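Local coordinates for alpha-1,2-mannosidase (Bacteroides thetaiotaomicron, PDB 2WW2), which hydrolyses alpha-mannosidic linkages with inversion at the anomeric carbon, as a calcium-dependent glycoside hydrolase of family 92 from a gut symbiont, at residues A[452-460]-A[644-652]; A[527-535]-A[729-737]. All coordinates share one frame; numbering follows the deposited sequence. Where two conformers were deposited one is given.

Contact 1. Residues A[452-460]-A[644-652]; sequences AYADWCIAR and PVCPGMPEY
The type II beta turn from Cys646 to Met649 is set against one side of helix 444-465, where it meets Tyr453, Trp456, Cys457 and Arg460, which recur on one face of the helix. Two carbonyls of the turn carry the polar grip. Tyr453 OH gives its proton to Pro647 O at 2.6 Å, approaching from above the carbonyl plane, and its ring meets Cys646 SG at the edge. A tyrosine suits the place because its hydroxyl also bonds Ser386 of helix 383-393. Trp456, with CG anti to the backbone N (chi1 172°), sends its six-membered ring toward the turn; Cys646 SG lies obliquely to it, 3.6 Å from CH2, in a sulfur-aromatic contact, while Met649 N comes up at the ring edge. Its NE1 probably bonds Tyr733 OH of the tail. Gly648 follows from the backbone: at phi 105° a side chain would be jammed against the preceding carbonyl, and it would also run into Trp456 CZ3. Its own oxygen receives Arg460 NH2 at 3.0 Å, nearly straight at 166° and in the carbonyl plane as well as that of the guanidinium; a second, weak bond comes from NE. Bends at chi2 and chi3 of Met649 bring its CE methyl over the centre of one guanidinium face, 3.4 Å from Arg460 CZ. A leucine in place of Arg460 would probably leave Gly648 O without this donor and the Met649 methyl without the flat surface beneath it. A proline followed by glycine at the two central positions, closed by Met649 N to Cys646 O, is the classic sequence of a type II turn, here docked on a helix of the family 92 catalytic domain.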
ATOM      1  N   ALA A 452     -12.451  28.886  10.533  1.00  7.60           N
ATOM      2  CA  ALA A 452     -13.355  29.478   9.534  1.00  8.39           C
ATOM      3  C   ALA A 452     -14.802  29.026   9.811  1.00  8.48           C
ATOM      4  O   ALA A 452     -15.757  29.795   9.681  1.00  8.48           O
ATOM      5  CB  ALA A 452     -12.921  29.088   8.124  1.00  7.63           C
ATOM      6  N   TYR A 453     -14.951  27.772  10.215  1.00  8.71           N
ATOM      7  CA  TYR A 453     -16.260  27.239  10.606  1.00  8.88           C
ATOM      8  C   TYR A 453     -16.812  27.900  11.882  1.00  9.29           C
ATOM      9  O   TYR A 453     -18.001  28.288  11.945  1.00  9.71           O
ATOM     10  CB  TYR A 453     -16.167  25.717  10.806  1.00  8.83           C
ATOM     11  CG  TYR A 453     -17.399  25.135  11.496  1.00  8.95           C
ATOM     12  CD1 TYR A 453     -18.638  25.142  10.873  1.00  8.95           C
ATOM     13  CD2 TYR A 453     -17.310  24.586  12.784  1.00  7.23           C
ATOM     14  CE1 TYR A 453     -19.763  24.609  11.504  1.00  9.05           C
ATOM     15  CE2 TYR A 453     -18.420  24.066  13.419  1.00  7.43           C
ATOM     16  CZ  TYR A 453     -19.639  24.070  12.774  1.00  7.92           C
ATOM     17  OH  TYR A 453     -20.742  23.568  13.405  1.00  8.66           O
ATOM     18  N   ALA A 454     -15.972  28.018  12.904  1.00  8.55           N
ATOM     19  CA  ALA A 454     -16.422  28.631  14.150  1.00  8.45           C
ATOM     20  C   ALA A 454     -16.792  30.089  13.889  1.00  8.39           C
ATOM     21  O   ALA A 454     -17.745  30.612  14.462  1.00  8.27           O
ATOM     22  CB  ALA A 454     -15.323  28.550  15.233  1.00  8.08           C
ATOM     23  N   ASP A 455     -16.034  30.751  13.028  1.00  7.25           N
ATOM     24  CA  ASP A 455     -16.343  32.136  12.725  1.00  7.97           C
ATOM     25  C   ASP A 455     -17.677  32.246  11.975  1.00  7.71           C
ATOM     26  O   ASP A 455     -18.458  33.178  12.205  1.00  7.79           O
ATOM     27  CB  ASP A 455     -15.196  32.779  11.935  1.00  7.83           C
ATOM     28  CG  ASP A 455     -13.959  32.985  12.788  1.00 10.80           C
ATOM     29  OD1 ASP A 455     -14.115  33.115  14.034  1.00 13.21           O
ATOM     30  OD2 ASP A 455     -12.835  33.036  12.227  1.00 13.18           O
ATOM     31  N   TRP A 456     -17.936  31.311  11.066  1.00  7.23           N
ATOM     32  CA  TRP A 456     -19.259  31.255  10.427  1.00  7.38           C
ATOM     33  C   TRP A 456     -20.352  31.082  11.508  1.00  7.10           C
ATOM     34  O   TRP A 456     -21.381  31.772  11.478  1.00  6.62           O
ATOM     35  CB  TRP A 456     -19.300  30.143   9.358  1.00  7.09           C
ATOM     36  CG  TRP A 456     -20.668  29.901   8.809  1.00  8.25           C
ATOM     37  CD1 TRP A 456     -21.252  30.518   7.733  1.00  7.08           C
ATOM     38  CD2 TRP A 456     -21.637  28.985   9.322  1.00  7.97           C
ATOM     39  NE1 TRP A 456     -22.534  30.037   7.545  1.00  8.43           N
ATOM     40  CE2 TRP A 456     -22.787  29.087   8.504  1.00  8.36           C
ATOM     41  CE3 TRP A 456     -21.636  28.070  10.380  1.00  8.19           C
ATOM     42  CZ2 TRP A 456     -23.930  28.323   8.725  1.00  7.01           C
ATOM     43  CZ3 TRP A 456     -22.770  27.307  10.597  1.00  8.07           C
ATOM     44  CH2 TRP A 456     -23.907  27.446   9.779  1.00 10.16           C
ATOM     45  N   CYS A 457     -20.134  30.197  12.485  1.00  6.86           N
ATOM     46  CA  CYS A 457     -21.145  30.026  13.558  1.00  7.28           C
ATOM     47  C   CYS A 457     -21.392  31.339  14.307  1.00  7.39           C
ATOM     48  O   CYS A 457     -22.532  31.683  14.617  1.00  7.51           O
ATOM     49  CB  CYS A 457     -20.721  28.971  14.586  1.00  7.13           C
ATOM     50  SG  CYS A 457     -20.707  27.309  13.955  1.00  9.68           S
ATOM     51  N   ILE A 458     -20.319  32.064  14.619  1.00  6.74           N
ATOM     52  CA  ILE A 458     -20.470  33.321  15.359  1.00  6.76           C
ATOM     53  C   ILE A 458     -21.204  34.356  14.519  1.00  7.19           C
ATOM     54  O   ILE A 458     -22.036  35.116  15.041  1.00  7.08           O
ATOM     55  CB  ILE A 458     -19.112  33.877  15.856  1.00  6.82           C
ATOM     56  CG1 ILE A 458     -18.548  32.931  16.926  1.00  7.29           C
ATOM     57  CG2 ILE A 458     -19.270  35.321  16.407  1.00  5.75           C
ATOM     58  CD1 ILE A 458     -17.052  33.214  17.268  1.00  9.47           C
ATOM     59  N   ALA A 459     -20.918  34.378  13.218  1.00  7.30           N
ATOM     60  CA  ALA A 459     -21.626  35.310  12.330  1.00  7.34           C
ATOM     61  C   ALA A 459     -23.130  35.000  12.339  1.00  7.63           C
ATOM     62  O   ALA A 459     -23.976  35.902  12.417  1.00  7.12           O
ATOM     63  CB  ALA A 459     -21.080  35.227  10.915  1.00  7.38           C
ATOM     64  N   ARG A 460     -23.456  33.719  12.232  1.00  7.32           N
ATOM     65  CA  ARG A 460     -24.853  33.301  12.229  1.00  8.00           C
ATOM     66  C   ARG A 460     -25.535  33.750  13.517  1.00  7.43           C
ATOM     67  O   ARG A 460     -26.664  34.235  13.488  1.00  6.50           O
ATOM     68  CB  ARG A 460     -24.931  31.778  12.111  1.00  7.49           C
ATOM     69  CG  ARG A 460     -24.575  31.252  10.709  1.00  8.90           C
ATOM     70  CD  ARG A 460     -25.853  31.191   9.883  1.00 12.10           C
ATOM     71  NE  ARG A 460     -26.706  30.198  10.509  1.00 15.18           N
ATOM     72  CZ  ARG A 460     -28.024  30.095  10.386  1.00 17.25           C
ATOM     73  NH1 ARG A 460     -28.725  30.954   9.627  1.00 16.56           N
ATOM     74  NH2 ARG A 460     -28.633  29.109  11.036  1.00 11.75           N
ATOM     75  N   PRO A 644     -26.600  15.716  10.465  1.00  9.18           N
ATOM     76  CA  PRO A 644     -26.326  17.152  10.633  1.00  9.45           C
ATOM     77  C   PRO A 644     -24.964  17.502  10.042  1.00 10.00           C
ATOM     78  O   PRO A 644     -23.986  17.642  10.773  1.00 10.49           O
ATOM     79  CB  PRO A 644     -26.304  17.324  12.165  1.00  9.75           C
ATOM     80  CG  PRO A 644     -25.770  16.011  12.659  1.00  8.65           C
ATOM     81  CD  PRO A 644     -26.454  14.978  11.733  1.00  9.52           C
ATOM     82  N   VAL A 645     -24.904  17.648   8.727  1.00  9.15           N
ATOM     83  CA  VAL A 645     -23.643  18.015   8.065  1.00  9.49           C
ATOM     84  C   VAL A 645     -23.015  19.296   8.639  1.00  9.36           C
ATOM     85  O   VAL A 645     -21.803  19.365   8.850  1.00  9.81           O
ATOM     86  CB  VAL A 645     -23.877  18.156   6.551  1.00  9.88           C
ATOM     87  CG1 VAL A 645     -22.637  18.760   5.851  1.00  9.65           C
ATOM     88  CG2 VAL A 645     -24.221  16.771   5.957  1.00  7.67           C
ATOM     89  N   CYS A 646     -23.840  20.308   8.911  1.00  8.87           N
ATOM     90  CA  CYS A 646     -23.314  21.584   9.372  1.00  8.84           C
ATOM     91  C   CYS A 646     -24.037  22.064  10.627  1.00  8.83           C
ATOM     92  O   CYS A 646     -25.025  22.830  10.535  1.00  9.44           O
ATOM     93  CB  CYS A 646     -23.445  22.640   8.266  1.00  8.74           C
ATOM     94  SG  CYS A 646     -22.667  24.210   8.642  1.00 10.53           S
ATOM     95  N   PRO A 647     -23.550  21.640  11.809  1.00  7.94           N
ATOM     96  CA  PRO A 647     -24.197  22.131  13.017  1.00  7.51           C
ATOM     97  C   PRO A 647     -24.125  23.641  13.018  1.00  7.68           C
ATOM     98  O   PRO A 647     -23.114  24.225  12.580  1.00  8.22           O
ATOM     99  CB  PRO A 647     -23.361  21.514  14.158  1.00  6.89           C
ATOM    100  CG  PRO A 647     -22.854  20.182  13.540  1.00  6.94           C
ATOM    101  CD  PRO A 647     -22.540  20.601  12.086  1.00  7.67           C
ATOM    102  N   GLY A 648     -25.186  24.277  13.495  1.00  7.57           N
ATOM    103  CA  GLY A 648     -25.261  25.737  13.433  1.00  7.12           C
ATOM    104  C   GLY A 648     -26.232  26.115  12.332  1.00  7.57           C
ATOM    105  O   GLY A 648     -26.768  27.211  12.321  1.00  7.53           O
ATOM    106  N   MET A 649     -26.458  25.187  11.409  1.00  8.02           N
ATOM    107  CA  MET A 649     -27.538  25.315  10.423  1.00  8.92           C
ATOM    108  C   MET A 649     -28.561  24.233  10.745  1.00  8.79           C
ATOM    109  O   MET A 649     -28.235  23.048  10.697  1.00  9.37           O
ATOM    110  CB  MET A 649     -27.005  25.107   8.999  1.00  9.50           C
ATOM    111  CG  MET A 649     -28.063  25.136   7.895  1.00  9.36           C
ATOM    112  SD  MET A 649     -28.985  26.687   7.779  1.00 12.96           S
ATOM    113  CE  MET A 649     -27.682  27.926   7.785  1.00 10.36           C
ATOM    114  N   PRO A 650     -29.801  24.630  11.073  1.00  9.04           N
ATOM    115  CA  PRO A 650     -30.757  23.628  11.563  1.00  9.51           C
ATOM    116  C   PRO A 650     -31.362  22.779  10.426  1.00 10.44           C
ATOM    117  O   PRO A 650     -32.565  22.869  10.141  1.00 11.20           O
ATOM    118  CB  PRO A 650     -31.811  24.475  12.304  1.00  9.52           C
ATOM    119  CG  PRO A 650     -31.749  25.844  11.636  1.00  9.03           C
ATOM    120  CD  PRO A 650     -30.273  26.017  11.273  1.00  8.79           C
ATOM    121  N   GLU A 651     -30.514  21.962   9.797  1.00 10.39           N
ATOM    122  CA  GLU A 651     -30.864  21.146   8.619  1.00 11.53           C
ATOM    123  C   GLU A 651     -30.189  19.809   8.802  1.00 10.71           C
ATOM    124  O   GLU A 651     -29.065  19.758   9.311  1.00 10.72           O
ATOM    125  CB  GLU A 651     -30.201  21.706   7.341  1.00 11.14           C
ATOM    126  CG  GLU A 651     -30.984  22.694   6.579  1.00 15.41           C
ATOM    127  CD  GLU A 651     -30.221  23.260   5.409  1.00 14.51           C
ATOM    128  OE1 GLU A 651     -29.080  22.820   5.074  1.00 13.59           O
ATOM    129  OE2 GLU A 651     -30.774  24.187   4.823  1.00 20.34           O
ATOM    130  N   TYR A 652     -30.813  18.745   8.302  1.00  9.83           N
ATOM    131  CA  TYR A 652     -30.172  17.437   8.285  1.00  9.62           C
ATOM    132  C   TYR A 652     -30.222  16.887   6.865  1.00  9.44           C
ATOM    133  O   TYR A 652     -31.314  16.755   6.293  1.00  9.36           O
ATOM    134  CB  TYR A 652     -30.915  16.478   9.243  1.00  9.55           C
ATOM    135  CG  TYR A 652     -31.061  16.994  10.659  1.00 10.59           C
ATOM    136  CD1 TYR A 652     -30.171  16.605  11.656  1.00 10.70           C
ATOM    137  CD2 TYR A 652     -32.083  17.884  10.996  1.00 10.16           C
ATOM    138  CE1 TYR A 652     -30.299  17.061  12.946  1.00 10.50           C
ATOM    139  CE2 TYR A 652     -32.213  18.354  12.280  1.00 11.70           C
ATOM    140  CZ  TYR A 652     -31.318  17.933  13.255  1.00 10.09           C
ATOM    141  OH  TYR A 652     -31.445  18.407  14.532  1.00 10.83           O
TER

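Contact 2. Residues A[527-535]-A[729-737]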
ATOM      1  N   PHE A 527     -17.805  22.280   5.890  1.00 11.58           N
ATOM      2  CA  PHE A 527     -19.203  21.873   5.920  1.00 11.65           C
ATOM      3  C   PHE A 527     -20.195  23.032   5.963  1.00 10.56           C
ATOM      4  O   PHE A 527     -21.369  22.821   5.741  1.00  9.85           O
ATOM      5  CB  PHE A 527     -19.478  20.854   7.032  1.00 13.23           C
ATOM      6  CG  PHE A 527     -18.455  20.853   8.114  1.00 14.29           C
ATOM      7  CD1 PHE A 527     -18.601  21.688   9.211  1.00 17.41           C
ATOM      8  CD2 PHE A 527     -17.355  20.024   8.036  1.00 17.02           C
ATOM      9  CE1 PHE A 527     -17.656  21.691  10.214  1.00 17.27           C
ATOM     10  CE2 PHE A 527     -16.385  20.023   9.055  1.00 18.67           C
ATOM     11  CZ  PHE A 527     -16.553  20.860  10.138  1.00 15.04           C
ATOM     12  N   HIS A 528     -19.719  24.243   6.242  1.00  9.83           N
ATOM     13  CA  HIS A 528     -20.568  25.428   6.130  1.00  9.82           C
ATOM     14  C   HIS A 528     -20.642  25.955   4.689  1.00  9.59           C
ATOM     15  O   HIS A 528     -21.419  26.879   4.387  1.00  8.90           O
ATOM     16  CB  HIS A 528     -20.101  26.529   7.093  1.00  9.60           C
ATOM     17  CG  HIS A 528     -18.715  27.032   6.823  1.00 10.03           C
ATOM     18  ND1 HIS A 528     -17.588  26.251   6.984  1.00  9.68           N
ATOM     19  CD2 HIS A 528     -18.274  28.255   6.432  1.00  9.29           C
ATOM     20  CE1 HIS A 528     -16.514  26.964   6.690  1.00 10.45           C
ATOM     21  NE2 HIS A 528     -16.903  28.184   6.342  1.00  9.94           N
ATOM     22  N   ASP A 529     -19.861  25.365   3.783  1.00  9.36           N
ATOM     23  CA  ASP A 529     -19.841  25.864   2.402  1.00  9.13           C
ATOM     24  C   ASP A 529     -19.456  24.807   1.347  1.00  9.54           C
ATOM     25  O   ASP A 529     -18.494  24.986   0.610  1.00  9.67           O
ATOM     26  CB  ASP A 529     -18.890  27.068   2.306  1.00  9.10           C
ATOM     27  CG  ASP A 529     -19.206  27.975   1.126  1.00 10.06           C
ATOM     28  OD1 ASP A 529     -20.191  27.702   0.392  1.00  7.51           O
ATOM     29  OD2 ASP A 529     -18.472  28.975   0.938  1.00 11.15           O
ATOM     30  N   PRO A 530     -20.210  23.701   1.266  1.00  9.22           N
ATOM     31  CA  PRO A 530     -19.891  22.724   0.227  1.00  9.75           C
ATOM     32  C   PRO A 530     -19.875  23.342  -1.184  1.00  9.94           C
ATOM     33  O   PRO A 530     -19.053  22.953  -2.005  1.00  9.75           O
ATOM     34  CB  PRO A 530     -21.017  21.694   0.359  1.00  9.62           C
ATOM     35  CG  PRO A 530     -21.418  21.772   1.820  1.00 10.18           C
ATOM     36  CD  PRO A 530     -21.312  23.261   2.135  1.00  9.64           C
ATOM     37  N   GLU A 531     -20.779  24.287  -1.466  1.00  9.45           N
ATOM     38  CA  GLU A 531     -20.807  24.898  -2.790  1.00 10.56           C
ATOM     39  C   GLU A 531     -19.513  25.678  -3.035  1.00 10.67           C
ATOM     40  O   GLU A 531     -18.941  25.623  -4.126  1.00 11.43           O
ATOM     41  CB  GLU A 531     -22.042  25.800  -2.960  1.00 10.13           C
ATOM     42  CG  GLU A 531     -22.161  26.475  -4.326  1.00 12.54           C
ATOM     43  CD  GLU A 531     -22.346  25.486  -5.487  1.00 14.48           C
ATOM     44  OE1 GLU A 531     -22.859  24.358  -5.278  1.00 14.64           O
ATOM     45  OE2 GLU A 531     -21.986  25.858  -6.623  1.00 14.83           O
ATOM     46  N   GLY A 532     -19.042  26.402  -2.024  1.00 10.40           N
ATOM     47  CA  GLY A 532     -17.779  27.129  -2.174  1.00 10.95           C
ATOM     48  C   GLY A 532     -16.599  26.180  -2.344  1.00 11.55           C
ATOM     49  O   GLY A 532     -15.642  26.480  -3.060  1.00 11.47           O
ATOM     50  N   LEU A 533     -16.634  25.032  -1.670  1.00 11.29           N
ATOM     51  CA  LEU A 533     -15.581  24.046  -1.878  1.00 11.96           C
ATOM     52  C   LEU A 533     -15.617  23.514  -3.315  1.00 12.88           C
ATOM     53  O   LEU A 533     -14.569  23.383  -3.962  1.00 13.04           O
ATOM     54  CB  LEU A 533     -15.662  22.899  -0.855  1.00 11.12           C
ATOM     55  CG  LEU A 533     -14.537  21.854  -0.950  1.00 11.00           C
ATOM     56  CD1 LEU A 533     -13.168  22.532  -0.756  1.00  9.19           C
ATOM     57  CD2 LEU A 533     -14.727  20.744   0.072  1.00 12.48           C
ATOM     58  N   SER A 534     -16.812  23.214  -3.826  1.00 13.54           N
ATOM     59  CA  SER A 534     -16.897  22.720  -5.191  1.00 14.33           C
ATOM     60  C   SER A 534     -16.375  23.773  -6.164  1.00 14.58           C
ATOM     61  O   SER A 534     -15.768  23.429  -7.171  1.00 14.78           O
ATOM     62  CB  SER A 534     -18.309  22.273  -5.569  1.00 14.27           C
ATOM     63  OG  SER A 534     -19.094  23.367  -5.975  1.00 18.55           O
ATOM     64  N   GLU A 535     -16.586  25.048  -5.856  1.00 15.14           N
ATOM     65  CA  GLU A 535     -16.041  26.119  -6.693  1.00 16.46           C
ATOM     66  C   GLU A 535     -14.521  26.045  -6.747  1.00 16.27           C
ATOM     67  O   GLU A 535     -13.919  26.193  -7.810  1.00 16.43           O
ATOM     68  CB  GLU A 535     -16.438  27.503  -6.176  1.00 17.20           C
ATOM     69  CG  GLU A 535     -17.876  27.873  -6.424  1.00 21.26           C
ATOM     70  CD  GLU A 535     -18.258  29.195  -5.765  1.00 27.23           C
ATOM     71  OE1 GLU A 535     -19.433  29.596  -5.909  1.00 28.75           O
ATOM     72  OE2 GLU A 535     -17.390  29.822  -5.097  1.00 30.12           O
ATOM     73  N   ALA A 729     -32.951  23.771  -6.083  1.00 13.66           N
ATOM     74  CA  ALA A 729     -33.878  23.913  -4.969  1.00 13.82           C
ATOM     75  C   ALA A 729     -33.807  22.734  -4.008  1.00 13.57           C
ATOM     76  O   ALA A 729     -34.279  22.832  -2.882  1.00 13.50           O
ATOM     77  CB  ALA A 729     -35.303  24.077  -5.467  1.00 14.20           C
ATOM     78  N   ASP A 730     -33.242  21.614  -4.455  1.00 13.11           N
ATOM     79  CA  ASP A 730     -33.197  20.420  -3.620  1.00 12.60           C
ATOM     80  C   ASP A 730     -31.971  20.373  -2.696  1.00 12.40           C
ATOM     81  O   ASP A 730     -31.915  19.538  -1.792  1.00 11.86           O
ATOM     82  CB  ASP A 730     -33.218  19.151  -4.483  1.00 13.21           C
ATOM     83  CG  ASP A 730     -34.447  19.069  -5.371  1.00 14.59           C
ATOM     84  OD1 ASP A 730     -35.536  19.496  -4.928  1.00 14.84           O
ATOM     85  OD2 ASP A 730     -34.316  18.571  -6.510  1.00 17.06           O
ATOM     86  N   PHE A 731     -30.995  21.249  -2.928  1.00 11.68           N
ATOM     87  CA  PHE A 731     -29.715  21.182  -2.207  1.00 11.75           C
ATOM     88  C   PHE A 731     -29.766  21.888  -0.847  1.00 11.88           C
ATOM     89  O   PHE A 731     -30.413  22.930  -0.704  1.00 11.86           O
ATOM     90  CB  PHE A 731     -28.553  21.763  -3.039  1.00 11.47           C
ATOM     91  CG  PHE A 731     -28.445  21.202  -4.438  1.00 12.72           C
ATOM     92  CD1 PHE A 731     -28.922  19.933  -4.743  1.00 11.99           C
ATOM     93  CD2 PHE A 731     -27.843  21.946  -5.444  1.00 12.41           C
ATOM     94  CE1 PHE A 731     -28.826  19.434  -6.030  1.00 12.04           C
ATOM     95  CE2 PHE A 731     -27.730  21.452  -6.724  1.00 12.84           C
ATOM     96  CZ  PHE A 731     -28.218  20.196  -7.021  1.00 13.55           C
ATOM     97  N   PRO A 732     -29.051  21.349   0.150  1.00 11.17           N
ATOM     98  CA  PRO A 732     -29.002  22.017   1.451  1.00 11.07           C
ATOM     99  C   PRO A 732     -28.108  23.258   1.429  1.00 11.17           C
ATOM    100  O   PRO A 732     -27.614  23.668   0.359  1.00 11.06           O
ATOM    101  CB  PRO A 732     -28.439  20.935   2.395  1.00 10.73           C
ATOM    102  CG  PRO A 732     -28.493  19.648   1.598  1.00 11.24           C
ATOM    103  CD  PRO A 732     -28.348  20.059   0.173  1.00 11.98           C
ATOM    104  N   TYR A 733     -27.921  23.867   2.599  1.00 10.58           N
ATOM    105  CA  TYR A 733     -27.256  25.161   2.713  1.00 10.28           C
ATOM    106  C   TYR A 733     -25.780  25.176   2.295  1.00 10.10           C
ATOM    107  O   TYR A 733     -25.036  24.242   2.564  1.00 10.54           O
ATOM    108  CB  TYR A 733     -27.361  25.647   4.165  1.00 10.14           C
ATOM    109  CG  TYR A 733     -26.573  26.906   4.486  1.00 10.06           C
ATOM    110  CD1 TYR A 733     -27.130  28.164   4.288  1.00  9.89           C
ATOM    111  CD2 TYR A 733     -25.290  26.831   5.023  1.00  9.12           C
ATOM    112  CE1 TYR A 733     -26.440  29.305   4.591  1.00  8.39           C
ATOM    113  CE2 TYR A 733     -24.582  27.971   5.322  1.00  9.25           C
ATOM    114  CZ  TYR A 733     -25.173  29.208   5.113  1.00  8.07           C
ATOM    115  OH  TYR A 733     -24.506  30.345   5.414  1.00  5.58           O
ATOM    116  N   SER A 734     -25.361  26.252   1.644  1.00  9.76           N
ATOM    117  CA  SER A 734     -23.943  26.578   1.566  1.00 10.01           C
ATOM    118  C   SER A 734     -23.821  28.062   1.789  1.00 10.68           C
ATOM    119  O   SER A 734     -24.655  28.836   1.313  1.00 10.55           O
ATOM    120  CB  SER A 734     -23.339  26.248   0.195  1.00  9.21           C
ATOM    121  OG  SER A 734     -23.191  24.853   0.015  1.00  9.19           O
ATOM    122  N   TYR A 735     -22.764  28.473   2.471  1.00 11.28           N
ATOM    123  CA  TYR A 735     -22.515  29.881   2.644  1.00 12.10           C
ATOM    124  C   TYR A 735     -22.467  30.650   1.308  1.00 13.34           C
ATOM    125  O   TYR A 735     -23.005  31.764   1.201  1.00 12.22           O
ATOM    126  CB  TYR A 735     -21.214  30.110   3.427  1.00 11.74           C
ATOM    127  CG  TYR A 735     -20.906  31.574   3.529  1.00 12.23           C
ATOM    128  CD1 TYR A 735     -21.745  32.418   4.235  1.00 13.02           C
ATOM    129  CD2 TYR A 735     -19.811  32.128   2.877  1.00 12.21           C
ATOM    130  CE1 TYR A 735     -21.495  33.768   4.317  1.00 12.13           C
ATOM    131  CE2 TYR A 735     -19.543  33.479   2.962  1.00 13.09           C
ATOM    132  CZ  TYR A 735     -20.396  34.290   3.682  1.00 13.56           C
ATOM    133  OH  TYR A 735     -20.166  35.638   3.755  1.00 13.17           O
ATOM    134  N   SER A 736     -21.828  30.074   0.290  1.00 14.39           N
ATOM    135  CA  SER A 736     -21.639  30.825  -0.956  0.50 16.06           C
ATOM    136  C   SER A 736     -22.805  30.678  -1.931  1.00 17.03           C
ATOM    137  O   SER A 736     -22.805  31.279  -2.986  1.00 18.45           O
ATOM    138  CB  SER A 736     -20.321  30.452  -1.639  0.50 15.44           C
ATOM    139  OG  SER A 736     -20.380  29.132  -2.127  0.50 15.55           O
ATOM    140  N   LYS A 737     -23.803  29.904  -1.558  1.00 19.36           N
ATOM    141  CA  LYS A 737     -24.968  29.703  -2.415  1.00 21.82           C
ATOM    142  C   LYS A 737     -26.138  30.563  -1.960  1.00 22.17           C
ATOM    143  O   LYS A 737     -26.225  31.732  -2.345  1.00 23.90           O
ATOM    144  CB  LYS A 737     -25.365  28.225  -2.407  1.00 21.87           C
ATOM    145  CG  LYS A 737     -26.852  28.005  -2.320  1.00 24.93           C
ATOM    146  CD  LYS A 737     -27.170  26.524  -2.219  1.00 28.18           C
ATOM    147  CE  LYS A 737     -28.169  26.285  -1.109  1.00 28.56           C
ATOM    148  NZ  LYS A 737     -29.061  25.199  -1.497  1.00 30.03           N
TER
HETATM  149  O   HOH W   1     -24.155  23.226   5.094  1.00 10.61           O
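Asp529 OD1 and the hydroxyls of Ser734 and Ser736 join the start of helix 530-537 to the C-terminal tail. A chi1 of -157° swings CG to the far side of CB from the backbone N, and the Asp529 carboxylate reaches forward to the first helical turn. Ser736 N (158°) and Gly532 N each bond OD1 out of the carboxylate plane, from opposite sides; in the conformer given, Ser736 OG also meets OD1 at 2.9 Å on its syn lone pair, a bond the other conformer may not make. Asp529 is thus the N-cap of the helix, a place that suits a short acidic side chain able to take up a backbone N-H, and the helix end would probably favour its negative charge. Its other oxygen is held by Tyr481. Gly532 fits because a side chain there would clash with Asp529 OD2. Ser734 OG, anti to its carbonyl carbon at chi1 -73°, takes Glu531 N at 2.9 Å, so that the tail accepts another N-H of the first turn, while its CB rests 3.4 Å from Glu531 CB. Glu531 then bends at chi2 and carries its carboxylate away to His540. Tyr735 N bonds His528 O at 2.8 Å, and the Tyr735 ring presents an edge to Asp529 OD2. One water donates to both Phe527 O and Tyr733 O, bridging the two backbones.

Contacts 1 and 2 are neighbours, their centres 12 Å apart, and their segments alternate along the chain. Tyr733 of the tail ties them: its hydroxyl lies 2.9 Å from Trp456 NE1, a probable hydrogen bond, and its backbone N lies 2.9 Å from Glu651 OE1, so one residue reaches both segments of contact 1. Phe527 and His528 add aromatic contacts, the first edge-to-face with Tyr453 and the second against Trp456; Cys646 CB also packs 3.3 Å from Phe527 O. Contact 1 seats the turn on helix 444-465; contact 2 holds the tail on the start of helix 530-537. Neither includes a residue of the sodium sites seen in this crystal.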